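Local coordinates for SusD superfamily protein (Bacteroides thetaiotaomicron VPI-5482, PDB 3HDX) that probably binds polysaccharide at the bacterial outer membrane, as a SusD-family lipoprotein taking part in carbohydrate uptake, at residues 6-11 with 93-98; 87-92 with 109-114; 114-119 with 161-166. All blocks are in the same frame, centred on the assembly; numbering follows the deposited sequence.

Interaction 1: 6-11 with 93-98. With EDO (1,2-ethanediol), chain F.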
loop_
_atom_site.group_PDB
_atom_site.type_symbol
_atom_site.label_atom_id
_atom_site.label_comp_id
_atom_site.label_asym_id
_atom_site.label_seq_id
_atom_site.Cartn_x
_atom_site.Cartn_y
_atom_site.Cartn_z
ATOM N N GLN A 6 -9.528 27.266 -7.906
ATOM C CA GLN A 6 -10.579 26.427 -7.314
ATOM C C GLN A 6 -11.608 27.285 -6.592
ATOM O O GLN A 6 -11.252 28.060 -5.711
ATOM C CB GLN A 6 -9.980 25.458 -6.293
ATOM C CG GLN A 6 -10.993 24.562 -5.533
ATOM C CD GLN A 6 -11.598 23.464 -6.384
ATOM O OE1 GLN A 6 -10.864 22.663 -6.941
ATOM N NE2 GLN A 6 -12.939 23.396 -6.464
ATOM N N GLN A 7 -12.882 27.072 -6.911
ATOM C CA GLN A 7 -13.991 27.713 -6.214
ATOM C C GLN A 7 -14.819 26.664 -5.507
ATOM O O GLN A 7 -14.551 25.474 -5.644
ATOM C CB GLN A 7 -14.803 28.611 -7.134
ATOM C CG GLN A 7 -13.900 29.681 -7.844
ATOM C CD GLN A 7 -13.116 30.613 -6.877
ATOM O OE1 GLN A 7 -13.411 30.672 -5.679
ATOM N NE2 GLN A 7 -12.133 31.356 -7.406
ATOM N N TRP A 8 -15.767 27.121 -4.695
ATOM C CA TRP A 8 -16.558 26.243 -3.803
ATOM C C TRP A 8 -18.037 26.637 -3.811
ATOM O O TRP A 8 -18.721 26.532 -2.820
ATOM C CB TRP A 8 -15.988 26.329 -2.370
ATOM C CG TRP A 8 -14.490 26.011 -2.308
ATOM C CD1 TRP A 8 -13.456 26.882 -2.450
ATOM C CD2 TRP A 8 -13.903 24.710 -2.209
ATOM N NE1 TRP A 8 -12.265 26.225 -2.407
ATOM C CE2 TRP A 8 -12.510 24.882 -2.258
ATOM C CE3 TRP A 8 -14.423 23.425 -2.069
ATOM C CZ2 TRP A 8 -11.624 23.810 -2.161
ATOM C CZ3 TRP A 8 -13.560 22.370 -1.977
ATOM C CH2 TRP A 8 -12.161 22.570 -2.021
ATOM N N LYS A 9 -18.496 27.089 -4.972
ATOM C CA LYS A 9 -19.847 27.614 -5.147
ATOM C C LYS A 9 -20.866 26.510 -5.396
ATOM O O LYS A 9 -22.029 26.618 -4.982
ATOM C CB LYS A 9 -19.827 28.599 -6.335
ATOM C CG LYS A 9 -21.154 29.329 -6.638
ATOM C CD LYS A 9 -21.060 30.156 -7.913
ATOM C CE LYS A 9 -22.399 30.892 -8.226
ATOM N NZ LYS A 9 -22.674 32.135 -7.355
ATOM N N THR A 10 -20.450 25.455 -6.112
ATOM C CA THR A 10 -21.352 24.401 -6.510
ATOM C C THR A 10 -20.892 22.998 -6.151
ATOM O O THR A 10 -19.722 22.758 -5.845
ATOM C CB THR A 10 -21.508 24.380 -8.051
ATOM O OG1 THR A 10 -20.284 23.957 -8.681
ATOM C CG2 THR A 10 -21.965 25.774 -8.628
ATOM N N LEU A 11 -21.845 22.086 -6.285
ATOM C CA LEU A 11 -21.585 20.679 -6.082
ATOM C C LEU A 11 -20.490 20.188 -7.046
ATOM O O LEU A 11 -19.670 19.337 -6.662
ATOM C CB LEU A 11 -22.899 19.896 -6.231
ATOM C CG LEU A 11 -22.850 18.379 -6.258
ATOM C CD1 LEU A 11 -24.157 17.788 -5.764
ATOM C CD2 LEU A 11 -22.492 17.931 -7.652
ATOM N N PRO A 93 -17.387 23.222 3.505
ATOM C CA PRO A 93 -18.628 23.412 4.285
ATOM C C PRO A 93 -19.511 24.557 3.761
ATOM O O PRO A 93 -20.736 24.456 3.799
ATOM C CB PRO A 93 -18.103 23.685 5.686
ATOM C CG PRO A 93 -16.836 22.857 5.746
ATOM C CD PRO A 93 -16.230 23.035 4.412
ATOM N N ARG A 94 -18.868 25.595 3.225
ATOM C CA ARG A 94 -19.601 26.734 2.629
ATOM C C ARG A 94 -20.531 26.312 1.496
ATOM O O ARG A 94 -21.588 26.931 1.280
ATOM C CB ARG A 94 -18.591 27.736 2.062
ATOM C CG ARG A 94 -19.179 29.008 1.463
ATOM C CD ARG A 94 -20.149 29.741 2.385
ATOM N NE ARG A 94 -20.413 31.085 1.817
ATOM C CZ ARG A 94 -21.462 31.869 2.066
ATOM N NH1 ARG A 94 -22.481 31.465 2.871
ATOM N NH2 ARG A 94 -21.503 33.085 1.451
ATOM N N THR A 95 -20.131 25.298 0.741
ATOM C CA THR A 95 -20.891 24.840 -0.425
ATOM C C THR A 95 -22.322 24.414 -0.064
ATOM O O THR A 95 -23.259 24.606 -0.864
ATOM C CB THR A 95 -20.138 23.747 -1.211
ATOM O OG1 THR A 95 -18.776 24.182 -1.421
ATOM C CG2 THR A 95 -20.806 23.452 -2.571
ATOM N N VAL A 96 -22.494 23.868 1.138
ATOM C CA VAL A 96 -23.835 23.458 1.628
ATOM C C VAL A 96 -24.763 24.683 1.682
ATOM O O VAL A 96 -25.930 24.585 1.326
ATOM C CB VAL A 96 -23.772 22.751 3.016
ATOM C CG1 VAL A 96 -25.184 22.411 3.540
ATOM C CG2 VAL A 96 -22.931 21.472 2.924
ATOM N N GLU A 97 -24.222 25.822 2.103
ATOM C CA GLU A 97 -24.993 27.085 2.171
ATOM C C GLU A 97 -25.246 27.673 0.804
ATOM O O GLU A 97 -26.298 28.329 0.584
ATOM C CB GLU A 97 -24.266 28.098 3.032
ATOM C CG GLU A 97 -24.139 27.671 4.481
ATOM C CD GLU A 97 -23.171 28.513 5.291
ATOM O OE1 GLU A 97 -22.445 29.406 4.766
ATOM O OE2 GLU A 97 -23.124 28.251 6.503
ATOM N N LEU A 98 -24.320 27.455 -0.128
ATOM C CA LEU A 98 -24.404 28.035 -1.482
ATOM C C LEU A 98 -25.158 27.257 -2.529
ATOM O O LEU A 98 -25.641 27.874 -3.490
ATOM C CB LEU A 98 -23.019 28.324 -2.025
ATOM C CG LEU A 98 -22.152 29.276 -1.184
ATOM C CD1 LEU A 98 -20.760 29.581 -1.824
ATOM C CD2 LEU A 98 -22.891 30.613 -0.905
HETATM C C1 EDO F . -16.519 30.669 -1.804
HETATM O O1 EDO F . -15.432 29.781 -1.474
HETATM C C2 EDO F . -17.236 30.094 -3.029
HETATM O O2 EDO F . -16.361 29.933 -4.194
HETATM O O HOH W 1 -24.408 27.436 -6.081
#

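Interaction 2: 87-92 with 109-114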
loop_
_atom_site.group_PDB
_atom_site.type_symbol
_atom_site.label_atom_id
_atom_site.label_comp_id
_atom_site.label_asym_id
_atom_site.label_seq_id
_atom_site.Cartn_x
_atom_site.Cartn_y
_atom_site.Cartn_z
ATOM N N VAL A 87 -7.346 22.224 2.744
ATOM C CA VAL A 87 -8.128 23.280 2.055
ATOM C C VAL A 87 -9.576 22.819 1.857
ATOM O O VAL A 87 -10.536 23.582 2.122
ATOM C CB VAL A 87 -7.479 23.713 0.703
ATOM C CG1 VAL A 87 -8.422 24.671 -0.061
ATOM C CG2 VAL A 87 -6.148 24.397 0.952
ATOM N N PHE A 88 -9.756 21.568 1.412
ATOM C CA PHE A 88 -11.090 21.037 1.196
ATOM C C PHE A 88 -11.904 21.111 2.503
ATOM O O PHE A 88 -13.050 21.572 2.510
ATOM C CB PHE A 88 -11.029 19.590 0.666
ATOM C CG PHE A 88 -12.368 19.037 0.263
ATOM C CD1 PHE A 88 -13.303 18.630 1.206
ATOM C CD2 PHE A 88 -12.715 18.955 -1.090
ATOM C CE1 PHE A 88 -14.540 18.181 0.807
ATOM C CE2 PHE A 88 -13.925 18.493 -1.471
ATOM C CZ PHE A 88 -14.848 18.132 -0.536
HETATM N N MSE A 89 -11.309 20.698 3.619
HETATM C CA MSE A 89 -12.036 20.711 4.895
HETATM C C MSE A 89 -12.380 22.121 5.359
HETATM O O MSE A 89 -13.398 22.298 6.034
HETATM C CB MSE A 89 -11.238 19.985 5.966
HETATM C CG MSE A 89 -11.029 18.505 5.607
HETATM SE SE MSE A 89 -9.769 17.584 6.706
HETATM C CE MSE A 89 -10.763 17.469 8.278
ATOM N N GLU A 90 -11.534 23.101 5.008
ATOM C CA GLU A 90 -11.776 24.491 5.371
ATOM C C GLU A 90 -12.862 25.140 4.523
ATOM O O GLU A 90 -13.662 25.953 5.055
ATOM C CB GLU A 90 -10.469 25.313 5.241
ATOM C CG GLU A 90 -9.420 24.910 6.264
ATOM C CD GLU A 90 -7.991 25.328 5.931
ATOM O OE1 GLU A 90 -7.794 26.121 4.950
ATOM O OE2 GLU A 90 -7.074 24.891 6.708
ATOM N N LYS A 91 -12.882 24.789 3.229
ATOM C CA LYS A 91 -13.721 25.507 2.253
ATOM C C LYS A 91 -15.016 24.827 1.815
ATOM O O LYS A 91 -16.003 25.508 1.538
ATOM C CB LYS A 91 -12.856 25.854 1.053
ATOM C CG LYS A 91 -11.672 26.764 1.395
ATOM C CD LYS A 91 -12.095 28.133 1.887
ATOM C CE LYS A 91 -10.873 29.034 2.164
ATOM N NZ LYS A 91 -11.246 30.467 2.308
ATOM N N ALA A 92 -15.030 23.510 1.762
ATOM C CA ALA A 92 -16.225 22.778 1.336
ATOM C C ALA A 92 -17.502 23.000 2.172
ATOM O O ALA A 92 -18.601 22.960 1.595
ATOM C CB ALA A 92 -15.909 21.256 1.199
ATOM N N TYR A 109 -19.699 12.990 3.981
ATOM C CA TYR A 109 -18.999 11.947 3.227
ATOM C C TYR A 109 -17.672 12.466 2.643
ATOM O O TYR A 109 -16.637 11.797 2.713
ATOM C CB TYR A 109 -19.843 11.396 2.077
ATOM C CG TYR A 109 -21.002 10.453 2.420
ATOM C CD1 TYR A 109 -21.093 9.792 3.646
ATOM C CD2 TYR A 109 -21.932 10.131 1.441
ATOM C CE1 TYR A 109 -22.109 8.911 3.919
ATOM C CE2 TYR A 109 -22.966 9.212 1.693
ATOM C CZ TYR A 109 -23.040 8.614 2.933
ATOM O OH TYR A 109 -24.031 7.703 3.181
ATOM N N ASP A 110 -17.729 13.643 2.029
ATOM C CA ASP A 110 -16.571 14.189 1.337
ATOM C C ASP A 110 -15.457 14.530 2.328
ATOM O O ASP A 110 -14.277 14.217 2.079
ATOM C CB ASP A 110 -16.914 15.464 0.536
ATOM C CG ASP A 110 -17.893 15.246 -0.611
ATOM O OD1 ASP A 110 -18.334 14.099 -0.873
ATOM O OD2 ASP A 110 -18.190 16.273 -1.272
ATOM N N ILE A 111 -15.832 15.161 3.429
ATOM C CA ILE A 111 -14.902 15.525 4.503
ATOM C C ILE A 111 -14.228 14.260 5.058
ATOM O O ILE A 111 -13.012 14.235 5.271
ATOM C CB ILE A 111 -15.618 16.286 5.675
ATOM C CG1 ILE A 111 -16.123 17.680 5.223
ATOM C CG2 ILE A 111 -14.709 16.417 6.877
ATOM C CD1 ILE A 111 -15.052 18.680 4.892
ATOM N N ALA A 112 -15.023 13.221 5.303
ATOM C CA ALA A 112 -14.476 11.981 5.860
ATOM C C ALA A 112 -13.424 11.354 4.915
ATOM O O ALA A 112 -12.386 10.867 5.373
ATOM C CB ALA A 112 -15.598 11.010 6.213
ATOM N N GLN A 113 -13.689 11.392 3.608
ATOM C CA GLN A 113 -12.748 10.879 2.617
ATOM C C GLN A 113 -11.453 11.651 2.624
ATOM O O GLN A 113 -10.381 11.028 2.669
ATOM C CB GLN A 113 -13.354 10.847 1.231
ATOM C CG GLN A 113 -14.447 9.790 1.057
ATOM C CD GLN A 113 -15.223 9.992 -0.211
ATOM O OE1 GLN A 113 -14.804 9.568 -1.298
ATOM N NE2 GLN A 113 -16.399 10.629 -0.075
ATOM N N VAL A 114 -11.535 12.997 2.541
ATOM C CA VAL A 114 -10.290 13.788 2.485
ATOM C C VAL A 114 -9.524 13.664 3.813
ATOM O O VAL A 114 -8.295 13.607 3.819
ATOM C CB VAL A 114 -10.479 15.256 2.040
ATOM C CG1 VAL A 114 -11.138 15.273 0.657
ATOM C CG2 VAL A 114 -11.239 16.052 3.050
#

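Interaction 3: 114-119 with 161-166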
loop_
_atom_site.group_PDB
_atom_site.type_symbol
_atom_site.label_atom_id
_atom_site.label_comp_id
_atom_site.label_asym_id
_atom_site.label_seq_id
_atom_site.Cartn_x
_atom_site.Cartn_y
_atom_site.Cartn_z
ATOM N N VAL A 114 -11.535 12.997 2.541
ATOM C CA VAL A 114 -10.290 13.788 2.485
ATOM C C VAL A 114 -9.524 13.664 3.813
ATOM O O VAL A 114 -8.295 13.607 3.819
ATOM C CB VAL A 114 -10.479 15.256 2.040
ATOM C CG1 VAL A 114 -11.138 15.273 0.657
ATOM C CG2 VAL A 114 -11.239 16.052 3.050
ATOM N N ARG A 115 -10.244 13.604 4.927
ATOM C CA ARG A 115 -9.619 13.430 6.235
ATOM C C ARG A 115 -8.843 12.097 6.246
ATOM O O ARG A 115 -7.705 12.045 6.752
ATOM C CB ARG A 115 -10.676 13.431 7.355
ATOM C CG ARG A 115 -10.120 13.368 8.726
ATOM C CD ARG A 115 -11.160 13.262 9.785
ATOM N NE ARG A 115 -12.031 14.397 9.939
ATOM C CZ ARG A 115 -11.828 15.465 10.694
ATOM N NH1 ARG A 115 -10.652 15.716 11.237
ATOM N NH2 ARG A 115 -12.811 16.370 10.815
ATOM N N ALA A 116 -9.475 11.035 5.749
ATOM C CA ALA A 116 -8.840 9.713 5.707
ATOM C C ALA A 116 -7.635 9.692 4.750
ATOM O O ALA A 116 -6.620 9.056 5.056
ATOM C CB ALA A 116 -9.880 8.623 5.330
ATOM N N LEU A 117 -7.755 10.364 3.603
ATOM C CA LEU A 117 -6.654 10.431 2.657
ATOM C C LEU A 117 -5.451 11.160 3.258
ATOM O O LEU A 117 -4.299 10.759 3.059
ATOM C CB LEU A 117 -7.100 11.046 1.326
ATOM C CG LEU A 117 -8.038 10.202 0.458
ATOM C CD1 LEU A 117 -8.721 11.065 -0.629
ATOM C CD2 LEU A 117 -7.287 9.058 -0.215
ATOM N N ARG A 118 -5.713 12.250 3.964
ATOM C CA ARG A 118 -4.639 12.973 4.653
ATOM C C ARG A 118 -3.942 12.066 5.682
ATOM O O ARG A 118 -2.704 12.061 5.772
ATOM C CB ARG A 118 -5.168 14.255 5.286
ATOM C CG ARG A 118 -4.150 15.004 6.128
ATOM C CD ARG A 118 -4.652 16.391 6.507
ATOM N NE ARG A 118 -5.766 16.288 7.461
ATOM C CZ ARG A 118 -6.360 17.316 8.065
ATOM N NH1 ARG A 118 -6.040 18.577 7.740
ATOM N NH2 ARG A 118 -7.323 17.090 8.956
ATOM N N ALA A 119 -4.756 11.343 6.483
ATOM C CA ALA A 119 -4.230 10.442 7.495
ATOM C C ALA A 119 -3.408 9.315 6.863
ATOM O O ALA A 119 -2.333 8.950 7.380
ATOM C CB ALA A 119 -5.364 9.878 8.382
ATOM N N ALA A 161 -6.219 9.171 15.248
ATOM C CA ALA A 161 -7.382 9.929 15.733
ATOM C C ALA A 161 -8.201 10.458 14.566
ATOM O O ALA A 161 -9.440 10.409 14.582
ATOM C CB ALA A 161 -6.956 11.052 16.691
ATOM N N GLU A 162 -7.505 10.904 13.521
ATOM C CA GLU A 162 -8.186 11.381 12.327
ATOM C C GLU A 162 -8.975 10.285 11.638
ATOM O O GLU A 162 -10.100 10.529 11.192
ATOM C CB GLU A 162 -7.190 11.980 11.324
ATOM C CG GLU A 162 -6.539 13.266 11.809
ATOM C CD GLU A 162 -7.465 14.432 11.696
ATOM O OE1 GLU A 162 -8.026 14.691 10.591
ATOM O OE2 GLU A 162 -7.637 15.109 12.752
ATOM N N LEU A 163 -8.394 9.085 11.560
ATOM C CA LEU A 163 -9.066 7.946 10.916
ATOM C C LEU A 163 -10.294 7.523 11.716
ATOM O O LEU A 163 -11.371 7.248 11.149
ATOM C CB LEU A 163 -8.106 6.767 10.723
ATOM C CG LEU A 163 -7.117 6.987 9.582
ATOM C CD1 LEU A 163 -5.832 6.136 9.776
ATOM C CD2 LEU A 163 -7.736 6.766 8.170
ATOM N N LEU A 164 -10.156 7.462 13.038
ATOM C CA LEU A 164 -11.325 7.101 13.900
ATOM C C LEU A 164 -12.462 8.121 13.744
ATOM O O LEU A 164 -13.641 7.753 13.685
ATOM C CB LEU A 164 -10.895 6.898 15.364
ATOM C CG LEU A 164 -10.159 5.584 15.569
ATOM C CD1 LEU A 164 -9.433 5.631 16.885
ATOM C CD2 LEU A 164 -11.124 4.369 15.525
ATOM N N THR A 165 -12.106 9.413 13.635
ATOM C CA THR A 165 -13.112 10.472 13.375
ATOM C C THR A 165 -13.750 10.277 11.993
ATOM O O THR A 165 -14.996 10.265 11.863
ATOM C CB THR A 165 -12.497 11.862 13.524
ATOM O OG1 THR A 165 -12.124 12.041 14.886
ATOM C CG2 THR A 165 -13.444 12.973 13.116
ATOM N N ALA A 166 -12.912 10.009 10.986
ATOM C CA ALA A 166 -13.428 9.801 9.591
ATOM C C ALA A 166 -14.406 8.613 9.529
ATOM O O ALA A 166 -15.429 8.693 8.850
ATOM C CB ALA A 166 -12.302 9.580 8.590
HETATM O O HOH W 2 -6.499 13.721 8.490
#

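Interaction 1: 6-11 with 93-98
A single direct hydrogen bond ties the N-terminal segment 6-11 to the short helix 93-98: T95 OG1 gives its proton to W8 O at 2.7 Å. The hydroxyl lies beside its own backbone N (chi1 -48°) and reaches the carbonyl from above its plane, 42° out of it; the bond is short, although the donor is not on a lone pair. The same torsion sets CG2 anti to the backbone N and carries it against the T10 carbonyl, where CG2 of T95 rests 3.5 Å from T10 O. One turn on, L98 lays CB against K9 O at 3.6 Å, and a water donates to both K9 O and L98 O, bridging the two backbones. Further out, an ethanediol, probably from the crystallisation liquor, accepts from W8 N through its O2 at 2.9 Å, while L98 CD1 touches its carbon C2. The W8 ring turns away from helix 93-98 toward helix 76-91, and Q6 CG lies over one face, toward its rim. L11 N is bonded to D99 OD2. T10 is the N-cap of helix 11-30, its OG1 accepting from D13 N, at the surface of the helical SusD fold.

Interaction 2: 87-92 with 109-114
Of the residues of 87-92, F88 buries the most surface against 109-114, its ring entering a hollow bounded by D110, I111 and V114. With CG anti to the backbone N, the ring reaches straight across. V114 CG1 sits over one face, 4.2 Å from the ring centroid and 21° off the normal, a CH-pi contact; A92 CB lies against the opposite face, so the ring is held between a methyl of each segment. Its far end runs up to the D110 side chain, where CZ of F88 meets CB of D110 at 3.5 Å. The D110 carboxylate, its plane 63° from that of the ring, is held by the hydroxyls of Y102, Y181 and Y182. The two helices run antiparallel, at 155° between local axes 9.6 Å apart, and belong to the helical, TPR-related part of the SusD fold; helix 11-30 covers the same contact through A17 and L18. The second bump comes from I111, whose CD1 presses on the backbone at M89 CA, 3.6 Å away, and also reaches the edge of the F88 ring near its plane. Selenomethionine M89 and V114 run alongside each other head to tail, bringing CG of M89 to 3.5 Å from CG2 of V114. From a cramped position flanked by backbone N and C, that methyl fills the notch between M89 and the F88 ring.

Interaction 3: 114-119 with 161-166
Two arginines one turn apart on helix 104-129 converge on one carboxylate oxygen, E162 OE1 of helix 152-169. R115 leaves its helix extended, then bends at chi3 and crosses E162 at about a right angle, giving NH1 to OE1 at 2.9 Å. R118 bends the other way at chi3 and comes in obliquely, NH2 to OE1 at 3.0 Å. Both guanidiniums present an edge to the oxygen, but both meet it from above the carboxylate plane, which is turned 43° from that of R115 and 70° from that of R118. Neither salt bridge is therefore a flat, two-pronged pairing. A water adds a third proton to OE1; it also donates to R115 O and accepts from R118 NE, joining both arginines to E162. The crowd of donors would be expected to keep E162 ionised. R118 NH1 also bonds S86 OG of helix 76-91, anchoring its guanidinium at a second nitrogen, and T165 CG2 lies over one face of that of R115, 3.8 Å from its NE. Alongside, alanine methyls of 114-119 pack on L163 and A166: A119 CB meets L163 CG at 3.6 Å, and A116 CB faces A166 CB. Consistent with these small alanines, the local axes, 157° apart, come within 8.7 Å. The partly buried salt-bridge network is a local feature; antiparallel helix packing is characteristic of the TPR-like SusD scaffold.

Overall arrangement
Helix 104-129 joins interactions 2 and 3, whose segments overlap at V114, though of the two contacts only interaction 2 uses it, and whose centres are about 10 Å apart: it packs on helix 76-91 in the first and on helix 152-169 in the second. M89 passes between them, its CE 3.3 Å from R115 CZ and its SE 3.4 Å from R118 NH2, so the apolar seam runs directly into the salt-bridge network. Interaction 1 meets interaction 2 through W8, whose CZ3 lies 3.6 Å from F88 CD2, the ring planes nearly perpendicular. Interactions 1 and 3 do not touch. The series runs inward from the surface, centres lying about 32, 23 and 16 Å from that of the chain.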